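Local structure of beta-galactosidase (Bacillus circulans subsp. alkalophilus, 3TTY) at residues S114-S118 and F224-L229; V147-Y151 and C232-E236; Y156-E161 and V198-A202; I50-E54 and W88-Y93; A266-V272 and L297-P302. The protein hydrolyses beta-galactosides, releasing terminal galactose, with a zinc-bearing TIM barrel that binds galactose in its pocket. All coordinates share one frame; numbering follows the deposited sequence.

Contact 1 of 5, residues S114-S118 and F224-L229. With ZN (zinc ion), chain G.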
# COMPACT_ATOMS: atom_id res chain seq x y z
N SER A 114 11.46 -15.16 -18.87
CA SER A 114 12.85 -15.44 -19.24
C SER A 114 13.58 -14.14 -19.59
O SER A 114 13.02 -13.26 -20.22
CB SER A 114 12.93 -16.42 -20.41
OG SER A 114 12.42 -17.70 -20.05
N CYS A 115 14.83 -14.00 -19.17
CA CYS A 115 15.56 -12.79 -19.53
C CYS A 115 15.71 -12.76 -21.04
O CYS A 115 16.26 -13.69 -21.63
CB CYS A 115 16.92 -12.72 -18.84
SG CYS A 115 18.05 -11.55 -19.64
N PRO A 116 15.23 -11.68 -21.68
CA PRO A 116 15.24 -11.60 -23.15
C PRO A 116 16.65 -11.39 -23.68
O PRO A 116 16.88 -11.51 -24.88
CB PRO A 116 14.37 -10.37 -23.43
CG PRO A 116 14.58 -9.51 -22.24
CD PRO A 116 14.73 -10.44 -21.06
N ASN A 117 17.59 -11.09 -22.80
CA ASN A 117 18.98 -10.94 -23.21
C ASN A 117 19.83 -12.11 -22.76
O ASN A 117 21.05 -11.99 -22.65
CB ASN A 117 19.55 -9.61 -22.72
CG ASN A 117 19.12 -8.46 -23.60
OD1 ASN A 117 19.35 -8.47 -24.81
ND2 ASN A 117 18.45 -7.47 -23.01
N SER A 118 19.19 -13.25 -22.51
CA SER A 118 19.85 -14.43 -21.99
C SER A 118 20.42 -15.33 -23.09
O SER A 118 19.71 -15.76 -23.99
CB SER A 118 18.89 -15.22 -21.11
OG SER A 118 19.32 -16.56 -20.94
N PHE A 224 14.22 -0.21 -24.93
CA PHE A 224 15.23 -1.26 -25.00
C PHE A 224 14.65 -2.63 -24.63
O PHE A 224 14.83 -3.62 -25.35
CB PHE A 224 16.40 -0.88 -24.09
CG PHE A 224 17.32 -2.02 -23.76
CD1 PHE A 224 18.05 -2.66 -24.75
CD2 PHE A 224 17.46 -2.45 -22.45
CE1 PHE A 224 18.89 -3.72 -24.45
CE2 PHE A 224 18.29 -3.51 -22.14
CZ PHE A 224 19.01 -4.15 -23.14
N GLN A 225 13.97 -2.69 -23.49
CA GLN A 225 13.31 -3.91 -23.04
C GLN A 225 12.30 -4.41 -24.08
O GLN A 225 12.26 -5.59 -24.42
CB GLN A 225 12.63 -3.67 -21.69
CG GLN A 225 13.61 -3.67 -20.51
CD GLN A 225 14.26 -5.02 -20.33
OE1 GLN A 225 13.60 -5.99 -19.94
NE2 GLN A 225 15.55 -5.11 -20.62
N SER A 226 11.50 -3.49 -24.60
CA SER A 226 10.56 -3.82 -25.65
C SER A 226 11.32 -4.37 -26.87
O SER A 226 11.00 -5.45 -27.36
CB SER A 226 9.70 -2.62 -25.99
OG SER A 226 8.71 -2.95 -26.95
N ASP A 227 12.35 -3.65 -27.34
CA ASP A 227 13.17 -4.13 -28.45
C ASP A 227 13.77 -5.52 -28.20
O ASP A 227 13.80 -6.34 -29.11
CB ASP A 227 14.32 -3.16 -28.80
CG ASP A 227 13.84 -1.87 -29.44
OD1 ASP A 227 12.61 -1.67 -29.54
OD2 ASP A 227 14.70 -1.04 -29.82
N SER A 228 14.25 -5.77 -26.98
CA SER A 228 14.91 -7.03 -26.62
C SER A 228 13.96 -8.22 -26.71
O SER A 228 14.31 -9.28 -27.23
CB SER A 228 15.49 -6.97 -25.20
OG SER A 228 16.47 -5.96 -25.06
N LEU A 229 12.76 -8.05 -26.17
CA LEU A 229 11.73 -9.07 -26.28
C LEU A 229 11.31 -9.26 -27.74
O LEU A 229 11.08 -10.38 -28.19
CB LEU A 229 10.54 -8.73 -25.38
CG LEU A 229 10.87 -8.77 -23.88
CD1 LEU A 229 9.89 -7.95 -23.07
CD2 LEU A 229 10.90 -10.20 -23.38
ZN ZN G . 17.92 -9.52 -18.29

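Contact 2 of 5, residues V147-Y151 and C232-E236. With GLA (alpha-D-galactopyranose), chain H.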
# COMPACT_ATOMS: atom_id res chain seq x y z
N VAL A 147 4.14 -18.13 -31.46
CA VAL A 147 5.47 -17.99 -30.85
C VAL A 147 5.38 -17.61 -29.39
O VAL A 147 4.73 -16.61 -29.03
CB VAL A 147 6.31 -16.91 -31.56
CG1 VAL A 147 7.58 -16.61 -30.75
CG2 VAL A 147 6.64 -17.35 -32.98
N SER A 148 6.01 -18.42 -28.54
CA SER A 148 6.03 -18.13 -27.11
C SER A 148 4.58 -17.96 -26.60
O SER A 148 3.67 -18.65 -27.06
CB SER A 148 6.86 -16.87 -26.84
OG SER A 148 7.17 -16.71 -25.47
N ASN A 149 4.39 -17.06 -25.65
CA ASN A 149 3.08 -16.70 -25.14
C ASN A 149 3.18 -15.41 -24.34
O ASN A 149 4.04 -15.28 -23.46
CB ASN A 149 2.51 -17.80 -24.25
CG ASN A 149 1.03 -17.59 -23.94
OD1 ASN A 149 0.19 -17.64 -24.84
ND2 ASN A 149 0.72 -17.32 -22.68
N GLU A 150 2.31 -14.45 -24.66
CA GLU A 150 2.30 -13.14 -24.00
C GLU A 150 3.68 -12.64 -23.51
O GLU A 150 3.93 -12.57 -22.31
CB GLU A 150 1.28 -13.11 -22.85
CG GLU A 150 -0.17 -13.33 -23.26
CD GLU A 150 -1.17 -12.87 -22.20
OE1 GLU A 150 -0.83 -12.83 -20.99
OE2 GLU A 150 -2.32 -12.52 -22.59
N TYR A 151 4.56 -12.30 -24.45
CA TYR A 151 5.79 -11.60 -24.11
C TYR A 151 5.52 -10.37 -23.22
O TYR A 151 4.56 -9.63 -23.44
CB TYR A 151 6.47 -11.12 -25.39
CG TYR A 151 7.19 -12.18 -26.20
CD1 TYR A 151 8.37 -12.74 -25.75
CD2 TYR A 151 6.71 -12.58 -27.45
CE1 TYR A 151 9.04 -13.67 -26.49
CE2 TYR A 151 7.39 -13.52 -28.22
CZ TYR A 151 8.56 -14.05 -27.73
OH TYR A 151 9.26 -14.98 -28.46
N CYS A 232 13.64 -11.50 -29.44
CA CYS A 232 13.33 -12.90 -29.17
C CYS A 232 12.24 -13.41 -30.12
O CYS A 232 12.41 -14.46 -30.75
CB CYS A 232 12.93 -13.12 -27.71
SG CYS A 232 14.29 -12.81 -26.54
N PHE A 233 11.15 -12.67 -30.26
CA PHE A 233 10.10 -13.07 -31.20
C PHE A 233 10.64 -13.31 -32.61
O PHE A 233 10.40 -14.37 -33.20
CB PHE A 233 8.98 -12.03 -31.27
CG PHE A 233 8.02 -12.28 -32.40
CD1 PHE A 233 7.08 -13.29 -32.32
CD2 PHE A 233 8.07 -11.51 -33.56
CE1 PHE A 233 6.20 -13.54 -33.36
CE2 PHE A 233 7.19 -11.74 -34.61
CZ PHE A 233 6.25 -12.75 -34.51
N LYS A 234 11.35 -12.31 -33.12
CA LYS A 234 11.91 -12.35 -34.47
C LYS A 234 12.86 -13.51 -34.64
O LYS A 234 12.87 -14.16 -35.69
CB LYS A 234 12.64 -11.04 -34.80
CG LYS A 234 11.79 -9.79 -34.61
CD LYS A 234 12.34 -8.57 -35.38
CE LYS A 234 13.86 -8.46 -35.27
NZ LYS A 234 14.38 -7.23 -35.93
N MET A 235 13.66 -13.77 -33.62
CA MET A 235 14.58 -14.89 -33.65
C MET A 235 13.84 -16.21 -33.90
O MET A 235 14.30 -17.03 -34.68
CB MET A 235 15.39 -14.95 -32.36
CG MET A 235 16.27 -16.19 -32.24
SD MET A 235 16.84 -16.48 -30.55
CE MET A 235 15.35 -17.14 -29.78
N GLU A 236 12.71 -16.41 -33.22
CA GLU A 236 11.95 -17.66 -33.39
C GLU A 236 11.21 -17.66 -34.72
O GLU A 236 11.21 -18.65 -35.46
CB GLU A 236 10.98 -17.90 -32.22
CG GLU A 236 11.65 -18.31 -30.91
CD GLU A 236 10.64 -18.82 -29.87
OE1 GLU A 236 9.71 -19.58 -30.23
OE2 GLU A 236 10.78 -18.46 -28.68
C1 GLA H . -3.57 -15.03 -20.86
C2 GLA H . -2.67 -16.23 -21.21
C3 GLA H . -3.40 -17.58 -21.12
C4 GLA H . -4.14 -17.62 -19.79
C5 GLA H . -5.04 -16.38 -19.68
C6 GLA H . -5.84 -16.48 -18.37
O1 GLA H . -4.58 -14.71 -21.83
O2 GLA H . -2.13 -16.09 -22.51
O3 GLA H . -2.49 -18.69 -21.16
O4 GLA H . -3.15 -17.58 -18.77
O5 GLA H . -4.22 -15.21 -19.61
O6 GLA H . -6.95 -15.58 -18.40
O HOH W 1 11.44 -16.41 -27.36

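Contact 3 of 5, residues Y156-E161 and V198-A202. With ZN (zinc ion), chain G.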
# COMPACT_ATOMS: atom_id res chain seq x y z
N TYR A 156 16.10 -6.44 -15.22
CA TYR A 156 17.11 -5.48 -14.81
C TYR A 156 18.40 -6.18 -14.44
O TYR A 156 19.18 -5.65 -13.65
CB TYR A 156 16.60 -4.65 -13.64
CG TYR A 156 15.30 -3.93 -13.94
CD1 TYR A 156 15.30 -2.66 -14.52
CD2 TYR A 156 14.07 -4.53 -13.67
CE1 TYR A 156 14.13 -2.00 -14.79
CE2 TYR A 156 12.88 -3.88 -13.95
CZ TYR A 156 12.92 -2.61 -14.51
OH TYR A 156 11.75 -1.96 -14.80
N CYS A 157 18.64 -7.37 -15.01
CA CYS A 157 19.83 -8.16 -14.67
C CYS A 157 21.11 -7.57 -15.29
O CYS A 157 21.07 -6.61 -16.06
CB CYS A 157 19.66 -9.63 -15.09
SG CYS A 157 19.95 -9.97 -16.87
N ASP A 158 22.24 -8.15 -14.95
CA ASP A 158 23.52 -7.73 -15.53
C ASP A 158 23.60 -7.76 -17.06
O ASP A 158 24.17 -6.86 -17.68
CB ASP A 158 24.64 -8.57 -14.97
CG ASP A 158 25.60 -7.75 -14.18
OD1 ASP A 158 25.29 -7.48 -13.00
OD2 ASP A 158 26.63 -7.35 -14.77
N ASN A 159 23.05 -8.81 -17.66
CA ASN A 159 23.07 -8.93 -19.11
C ASN A 159 22.23 -7.86 -19.80
O ASN A 159 22.64 -7.31 -20.83
CB ASN A 159 22.68 -10.35 -19.53
CG ASN A 159 23.76 -11.36 -19.18
OD1 ASN A 159 24.94 -11.01 -19.09
ND2 ASN A 159 23.37 -12.61 -18.97
N CYS A 160 21.06 -7.57 -19.24
CA CYS A 160 20.24 -6.50 -19.78
C CYS A 160 20.97 -5.18 -19.60
O CYS A 160 20.96 -4.35 -20.49
CB CYS A 160 18.86 -6.46 -19.12
SG CYS A 160 17.75 -7.74 -19.75
N GLU A 161 21.62 -5.01 -18.46
CA GLU A 161 22.30 -3.76 -18.17
C GLU A 161 23.42 -3.52 -19.18
O GLU A 161 23.51 -2.45 -19.78
CB GLU A 161 22.83 -3.74 -16.73
CG GLU A 161 23.18 -2.37 -16.22
CD GLU A 161 23.22 -2.32 -14.70
OE1 GLU A 161 22.39 -1.59 -14.11
OE2 GLU A 161 24.09 -3.00 -14.11
N VAL A 198 23.53 2.91 -15.52
CA VAL A 198 22.90 1.71 -14.96
C VAL A 198 21.43 1.61 -15.39
O VAL A 198 20.84 2.59 -15.85
CB VAL A 198 23.02 1.65 -13.44
CG1 VAL A 198 24.50 1.50 -13.02
CG2 VAL A 198 22.38 2.86 -12.80
N ALA A 199 20.85 0.43 -15.26
CA ALA A 199 19.43 0.27 -15.56
C ALA A 199 18.64 1.03 -14.51
O ALA A 199 19.02 1.04 -13.35
CB ALA A 199 19.05 -1.20 -15.55
N PRO A 200 17.54 1.67 -14.92
CA PRO A 200 16.72 2.42 -13.97
C PRO A 200 15.68 1.54 -13.29
O PRO A 200 14.73 1.10 -13.93
CB PRO A 200 16.02 3.46 -14.87
CG PRO A 200 15.90 2.77 -16.22
CD PRO A 200 17.04 1.77 -16.30
N ASN A 201 15.86 1.27 -12.01
CA ASN A 201 14.84 0.60 -11.20
C ASN A 201 14.94 1.12 -9.78
O ASN A 201 15.46 2.21 -9.56
CB ASN A 201 14.97 -0.93 -11.29
CG ASN A 201 16.28 -1.45 -10.74
OD1 ASN A 201 17.06 -0.70 -10.15
ND2 ASN A 201 16.52 -2.75 -10.91
N ALA A 202 14.44 0.37 -8.81
CA ALA A 202 14.39 0.87 -7.44
C ALA A 202 15.77 1.11 -6.81
O ALA A 202 15.88 1.79 -5.80
CB ALA A 202 13.55 -0.07 -6.55
ZN ZN G . 17.92 -9.52 -18.29
O HOH W 2 19.11 -4.35 -10.79
O HOH W 3 12.20 0.53 -14.82

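Contact 4 of 5, residues I50-E54 and W88-Y93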
# COMPACT_ATOMS: atom_id res chain seq x y z
N ILE A 50 8.83 -31.65 -23.49
CA ILE A 50 9.58 -31.94 -24.69
C ILE A 50 11.05 -32.13 -24.36
O ILE A 50 11.67 -33.11 -24.77
CB ILE A 50 9.45 -30.80 -25.71
CG1 ILE A 50 8.01 -30.71 -26.20
CG2 ILE A 50 10.45 -31.00 -26.84
CD1 ILE A 50 7.68 -29.41 -26.91
N GLN A 51 11.62 -31.19 -23.62
CA GLN A 51 13.06 -31.20 -23.42
C GLN A 51 13.47 -31.30 -21.95
O GLN A 51 13.33 -30.35 -21.19
CB GLN A 51 13.68 -29.97 -24.08
CG GLN A 51 15.21 -29.97 -24.13
CD GLN A 51 15.78 -28.60 -24.49
OE1 GLN A 51 15.04 -27.70 -24.89
NE2 GLN A 51 17.08 -28.43 -24.31
N ARG A 52 14.02 -32.45 -21.56
CA ARG A 52 14.32 -32.72 -20.16
C ARG A 52 15.76 -32.37 -19.75
O ARG A 52 16.11 -32.41 -18.57
CB ARG A 52 14.05 -34.19 -19.84
CG ARG A 52 14.88 -35.14 -20.68
CD ARG A 52 15.32 -36.34 -19.85
NE ARG A 52 14.19 -37.17 -19.44
CZ ARG A 52 14.08 -37.77 -18.25
NH1 ARG A 52 15.02 -37.62 -17.31
NH2 ARG A 52 13.00 -38.52 -17.99
N ASP A 53 16.60 -32.08 -20.74
CA ASP A 53 17.98 -31.66 -20.51
C ASP A 53 18.54 -31.03 -21.80
O ASP A 53 17.81 -30.89 -22.78
CB ASP A 53 18.87 -32.81 -20.00
CG ASP A 53 19.06 -33.91 -21.03
OD1 ASP A 53 19.02 -33.61 -22.25
OD2 ASP A 53 19.26 -35.08 -20.62
N GLU A 54 19.81 -30.66 -21.79
CA GLU A 54 20.37 -29.85 -22.88
C GLU A 54 20.35 -30.57 -24.21
O GLU A 54 20.47 -29.95 -25.27
CB GLU A 54 21.81 -29.42 -22.55
CG GLU A 54 21.93 -28.57 -21.28
CD GLU A 54 22.27 -29.38 -20.05
OE1 GLU A 54 21.87 -30.56 -19.98
OE2 GLU A 54 22.98 -28.85 -19.16
N TRP A 88 14.67 -27.29 -14.84
CA TRP A 88 16.09 -27.67 -14.93
C TRP A 88 16.92 -26.59 -15.60
O TRP A 88 18.11 -26.44 -15.33
CB TRP A 88 16.28 -29.01 -15.65
CG TRP A 88 15.94 -29.00 -17.13
CD1 TRP A 88 14.80 -29.49 -17.70
CD2 TRP A 88 16.75 -28.51 -18.21
NE1 TRP A 88 14.84 -29.31 -19.07
CE2 TRP A 88 16.03 -28.72 -19.41
CE3 TRP A 88 18.01 -27.91 -18.29
CZ2 TRP A 88 16.53 -28.35 -20.66
CZ3 TRP A 88 18.51 -27.54 -19.54
CH2 TRP A 88 17.77 -27.76 -20.70
N MET A 89 16.30 -25.82 -16.47
CA MET A 89 17.04 -24.80 -17.19
C MET A 89 17.28 -23.63 -16.23
O MET A 89 18.38 -23.06 -16.17
CB MET A 89 16.27 -24.35 -18.44
CG MET A 89 17.03 -23.33 -19.29
SD MET A 89 16.16 -22.94 -20.79
CE MET A 89 16.31 -24.48 -21.67
N ALA A 90 16.26 -23.31 -15.44
CA ALA A 90 16.39 -22.27 -14.44
C ALA A 90 17.42 -22.70 -13.40
O ALA A 90 18.21 -21.88 -12.93
CB ALA A 90 15.07 -21.98 -13.78
N LYS A 91 17.44 -23.99 -13.06
CA LYS A 91 18.37 -24.49 -12.07
C LYS A 91 19.81 -24.52 -12.60
O LYS A 91 20.73 -24.02 -11.95
CB LYS A 91 17.96 -25.89 -11.61
CG LYS A 91 18.76 -26.38 -10.42
CD LYS A 91 19.77 -27.43 -10.83
CE LYS A 91 20.69 -27.81 -9.66
NZ LYS A 91 21.63 -28.91 -10.02
N LYS A 92 20.01 -25.12 -13.77
CA LYS A 92 21.34 -25.23 -14.34
C LYS A 92 21.84 -23.93 -14.96
O LYS A 92 23.04 -23.66 -14.93
CB LYS A 92 21.37 -26.34 -15.39
CG LYS A 92 21.14 -27.73 -14.84
CD LYS A 92 20.74 -28.70 -15.96
CE LYS A 92 21.03 -30.14 -15.59
NZ LYS A 92 20.45 -30.57 -14.28
N TYR A 93 20.94 -23.13 -15.53
CA TYR A 93 21.35 -21.91 -16.25
C TYR A 93 20.60 -20.68 -15.76
O TYR A 93 19.71 -20.16 -16.44
CB TYR A 93 21.20 -22.09 -17.78
CG TYR A 93 21.98 -23.28 -18.31
CD1 TYR A 93 23.31 -23.16 -18.70
CD2 TYR A 93 21.38 -24.53 -18.39
CE1 TYR A 93 24.02 -24.26 -19.16
CE2 TYR A 93 22.07 -25.63 -18.85
CZ TYR A 93 23.38 -25.50 -19.23
OH TYR A 93 24.05 -26.61 -19.68

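Contact 5 of 5, residues A266-V272 and L297-P302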
# COMPACT_ATOMS: atom_id res chain seq x y z
N ALA A 266 4.13 -5.14 -34.34
CA ALA A 266 3.23 -5.65 -35.37
C ALA A 266 3.89 -5.69 -36.75
O ALA A 266 3.54 -6.51 -37.59
CB ALA A 266 1.92 -4.85 -35.41
N LYS A 267 4.86 -4.80 -36.96
CA LYS A 267 5.57 -4.76 -38.23
C LYS A 267 6.33 -6.07 -38.46
O LYS A 267 6.57 -6.46 -39.60
CB LYS A 267 6.53 -3.57 -38.28
CG LYS A 267 5.84 -2.22 -38.19
CD LYS A 267 6.87 -1.08 -38.28
CE LYS A 267 6.23 0.30 -38.17
NZ LYS A 267 5.18 0.51 -39.21
N GLU A 268 6.67 -6.74 -37.36
CA GLU A 268 7.44 -7.99 -37.44
C GLU A 268 6.55 -9.23 -37.46
O GLU A 268 7.05 -10.35 -37.57
CB GLU A 268 8.40 -8.07 -36.25
CG GLU A 268 9.23 -6.81 -36.02
CD GLU A 268 10.20 -6.48 -37.17
OE1 GLU A 268 10.58 -7.39 -37.96
OE2 GLU A 268 10.59 -5.30 -37.28
N MET A 269 5.24 -9.03 -37.35
CA MET A 269 4.26 -10.13 -37.25
C MET A 269 3.43 -10.26 -38.52
O MET A 269 3.03 -9.26 -39.11
CB MET A 269 3.31 -9.88 -36.07
CG MET A 269 3.99 -9.83 -34.71
SD MET A 269 2.99 -8.95 -33.50
CE MET A 269 1.78 -10.21 -33.09
N ASP A 270 3.14 -11.50 -38.94
CA ASP A 270 2.35 -11.71 -40.16
C ASP A 270 0.90 -11.27 -39.97
O ASP A 270 0.25 -10.79 -40.90
CB ASP A 270 2.38 -13.18 -40.57
CG ASP A 270 3.72 -13.60 -41.15
OD1 ASP A 270 4.38 -12.77 -41.82
OD2 ASP A 270 4.11 -14.76 -40.93
N VAL A 271 0.42 -11.46 -38.75
CA VAL A 271 -0.93 -11.09 -38.38
C VAL A 271 -0.92 -10.82 -36.88
O VAL A 271 -0.15 -11.43 -36.14
CB VAL A 271 -1.93 -12.23 -38.68
CG1 VAL A 271 -1.74 -13.36 -37.71
CG2 VAL A 271 -3.36 -11.72 -38.61
N VAL A 272 -1.76 -9.90 -36.44
CA VAL A 272 -1.89 -9.61 -35.03
C VAL A 272 -2.83 -10.62 -34.40
O VAL A 272 -3.70 -11.15 -35.06
CB VAL A 272 -2.43 -8.19 -34.82
CG1 VAL A 272 -2.84 -7.97 -33.36
CG2 VAL A 272 -1.39 -7.16 -35.27
N LEU A 297 -2.86 -1.87 -35.52
CA LEU A 297 -1.45 -2.21 -35.41
C LEU A 297 -0.86 -2.49 -36.79
O LEU A 297 0.29 -2.18 -37.05
CB LEU A 297 -1.22 -3.39 -34.45
CG LEU A 297 -1.53 -3.17 -32.97
CD1 LEU A 297 -1.07 -4.36 -32.13
CD2 LEU A 297 -0.89 -1.86 -32.48
N LYS A 298 -1.65 -3.10 -37.68
CA LYS A 298 -1.18 -3.32 -39.05
C LYS A 298 -2.05 -2.57 -40.05
O LYS A 298 -2.39 -3.09 -41.11
CB LYS A 298 -1.11 -4.81 -39.39
CG LYS A 298 -0.04 -5.54 -38.62
CD LYS A 298 -0.08 -7.03 -38.85
CE LYS A 298 0.74 -7.42 -40.07
NZ LYS A 298 2.10 -6.84 -40.05
N SER A 299 -2.40 -1.34 -39.68
CA SER A 299 -3.11 -0.42 -40.57
C SER A 299 -4.41 -0.97 -41.17
O SER A 299 -4.70 -0.77 -42.35
CB SER A 299 -2.16 0.04 -41.68
OG SER A 299 -1.04 0.68 -41.13
N GLY A 300 -5.21 -1.64 -40.35
CA GLY A 300 -6.50 -2.12 -40.81
C GLY A 300 -6.61 -3.61 -41.04
O GLY A 300 -7.72 -4.13 -41.16
N GLN A 301 -5.48 -4.30 -41.13
CA GLN A 301 -5.51 -5.74 -41.37
C GLN A 301 -6.28 -6.46 -40.27
O GLN A 301 -6.10 -6.18 -39.08
CB GLN A 301 -4.10 -6.32 -41.50
CG GLN A 301 -4.08 -7.80 -41.81
CD GLN A 301 -2.67 -8.35 -41.89
OE1 GLN A 301 -1.74 -7.65 -42.29
NE2 GLN A 301 -2.49 -9.62 -41.48
N PRO A 302 -7.17 -7.38 -40.66
CA PRO A 302 -7.94 -8.10 -39.64
C PRO A 302 -7.00 -8.89 -38.72
O PRO A 302 -5.89 -9.23 -39.13
CB PRO A 302 -8.82 -9.04 -40.48
CG PRO A 302 -8.95 -8.34 -41.80
CD PRO A 302 -7.62 -7.68 -42.03
O HOH W 4 -3.50 -8.23 -38.18

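Contact 1 of 5, residues S114-S118 and F224-L229
The amide of Asn117 is almost parallel to the Phe224 ring, their planes 12° apart. The two side chains come from opposite directions, and Asn117 ND2 stops 3.4 Å from Phe224 CZ. The same ND2 donates to Ser228 OG at 3.2 Å. This bond is not straight (N-H...O 146°), and OG is tilted out of the amide plane. Ser228 OG in turn donates to Phe224 O one helical turn back, at 2.9 Å. Its chi1 of -61° sets the hydroxyl beside the backbone N, within range of that carbonyl. Phe224 O therefore takes two donors, the N and the OG of Ser228, and a short relay runs from Asn117 into the helix backbone.

The loop 114-118 carries one corner of the four-cysteine zinc site of this barrel. Cys115 SG binds zinc at 2.4 Å, and Cys155, Cys157 and Cys160 complete the site. Cys115 to Ser118 form a type I turn, and Ser118 caps helix 119-135. The turn presents Pro116 to helix 215-243. Pro116 CB presses on Leu229 CD2 at 3.5 Å, tight for two carbons, and Pro116 CG also lies near Ser228 CB. Gln225 OE1 accepts from Cys155 N, beside the zinc.

Contact 2 of 5, residues V147-Y151 and C232-E236
Tyr151 CG is set beside its own backbone N (chi1 -76°), whereas Phe233 CG is turned anti to N (chi1 169°), and these settings make the two side chains cross at about a right angle. Tyr151 CE2 meets Phe233 CB at 3.7 Å and lies at the edge of the Phe233 ring. The other flank of the tyrosine touches Cys232 CB through CE1. Val147 crosses the phenylalanine, with CG1 3.7 Å from Phe233 CD1. No direct hydrogen bond spans the segments. A water in the plane of the tyrosine ring, 2.8 Å from Tyr151 OH, donates to Glu236 OE2, which Thr82 also holds. Thr80 bonds to Glu236 OE1. The loop then turns to the sugar. Asn149 ND2 donates to galactose O2 at 3.1 Å, and Asn252 holds Asn149 OD1. Glu150 OE2 lies 3.2 Å from galactose O1. Replacing Glu150 with an alanine removes the carboxylate, which would probably open a gap beside galactose C1 and O1. An Asn-Glu pair just after strand 142-146, the fourth of the barrel, is characteristic of clan GH-A TIM-barrel glycosidases.

Contact 3 of 5, residues Y156-E161 and V198-A202
Asn201 lies over one face of the Tyr156 ring, with its CB above the rim near CD1. The contact is a CH-pi one, Asn201 CB to ring centroid 3.9 Å. Asn201 CG sits between its backbone N and carbonyl carbon (chi1 63°). This carries the amide past the ring toward Tyr156 CB, where Asn201 ND2 arrives at 3.3 Å. The two side chains slide past each other in opposite directions. Asn201 ND2 donates to a water at 3.0 Å, which donates to Tyr156 O. A second water joins Tyr156 OH to Pro200 O. The tyrosine ring also meets that of Tyr221 on helix 215-243, and Asn201 OD1 is held by Leu203 N.

Glu161 has CG anti to its backbone N (chi1 -163°) and an extended chain, which lies side by side with Val198 and brings the carboxylate to the loop. Glu161 OE1 accepts Ala199 N at 2.8 Å, nearly straight at 168°, on the lone pair turned away from the other oxygen. Cys157 and Cys160 bind zinc at the start of helix 158-172, with Cys160 SG to zinc 2.3 Å. Cys157 is the N-cap of this helix, its SG accepting from Cys160 N at 3.6 Å. Cys115 and Cys155 fill the other two metal positions. Glu161 OE1 has a further partner, Lys107 of the second subunit, in a salt bridge. One oxygen thus serves a loop N-H and an intersubunit charge, which is likely to keep the carboxylate ionised and to tie the loop 198-202 to the trimer interface.

Contact 4 of 5, residues I50-E54 and W88-Y93
Two loops at the C-terminal end of the barrel meet where Trp88 lies against residues 51-54, one loop following strand 39-42 and the other strand 75-79. The indole is gripped at its edge and on a face. Trp88 NE1 donates to Gln51 O at 2.8 Å, at 159°, with the oxygen in the ring plane. Over one face come Arg52 O and Asp53 CA. Asp53 CA makes a CH-pi contact, 3.8 Å from the centroid of the six-membered ring. Met89 CB covers the opposite face, so the ring is sandwiched between its own helix and the loop. Gln51 stands across the indole, its NE2 3.7 Å from Trp88 CZ2. That NE2 donates to Asp53 O at 3.0 Å, a bond within the loop, while Gln51 OE1 is held by Trp47.

A second bond closes the outer end. Tyr93 OH donates to Glu54 OE2 at 2.5 Å, a short bond, on the lone pair turned away from the other oxygen. The carboxylate stands almost upright to the tyrosine ring, at 83°. A bend at chi2 (95°) folds Glu54 back to this hydroxyl. Lys92 passes the same carboxylate with its CD, and its NZ is not in contact.

The third subunit packs on the contact with its Tyr192 against Arg52 and its Glu196 against Trp88. Within the chain, helix 119-135 lies alongside, where Tyr124 touches Gln51, Glu54 and Met89.

Contact 5 of 5, residues A266-V272 and L297-P302
Ala266 O is gripped from opposite faces of its plane by Met269 N, at 3.0 Å, and by Lys298 NZ, at 2.9 Å. The first of these bonds closes a type I turn. The second crosses between two helix-to-strand loops at the N-terminal end of the TIM barrel, those leading into strands 273-275 and 303-307. Lys298 NZ also donates to Met269 O at 2.8 Å, nearly along the C=O axis (171°). Bends at chi3 and chi4 curl the chain so that the ammonium group sits between both carbonyls. Lys298 CG rests on Ala266 CB, and Lys298 CD slides past Val272 CG2. Cutting Lys298 back to an alanine takes the charged donor from Ala266 O and Met269 O, and the turn 266-269 would probably be less firmly tied to the loop 297-302.

Leu297 CB packs on Ala266 CB at 3.6 Å, and Val272 CG2 touches the same Leu297 CB from another direction. Lys298 to Gln301 form a type I' turn, which places Gln301 beside the other loop. With CG anti to N (chi1 -178°) and an extended chain, its amide reaches Asp270. Gln301 NE2 donates to Asp270 O at 3.0 Å, in the carbonyl plane and on a lone pair. A water bridges Val272 N and Pro302 O. Val271 CG2 lies 3.6 Å from that same Pro302 O.

Overall arrangement
All five contacts belong to the TIM-barrel part of the chain. Contacts 1 and 3 share the zinc ion. Their centres are 11 Å apart, and Asn117 ND2 packs against Cys160 SG at 3.3 Å. Contacts 1 and 2 lie along helix 215-243, centres 10 Å apart, touching where Pro116 O meets Cys232 SG. This helix therefore joins the zinc region to the loop at the galactose. Contact 5 adjoins contact 2 through Phe233 and Met269, and the Met269 side chain is about 13 Å from galactose. Contact 4 touches none of the others; its centre lies 19 Å from that of contact 2, and its nearest atoms about 6 Å from contact 1. Contacts 3 and 4 touch other subunits.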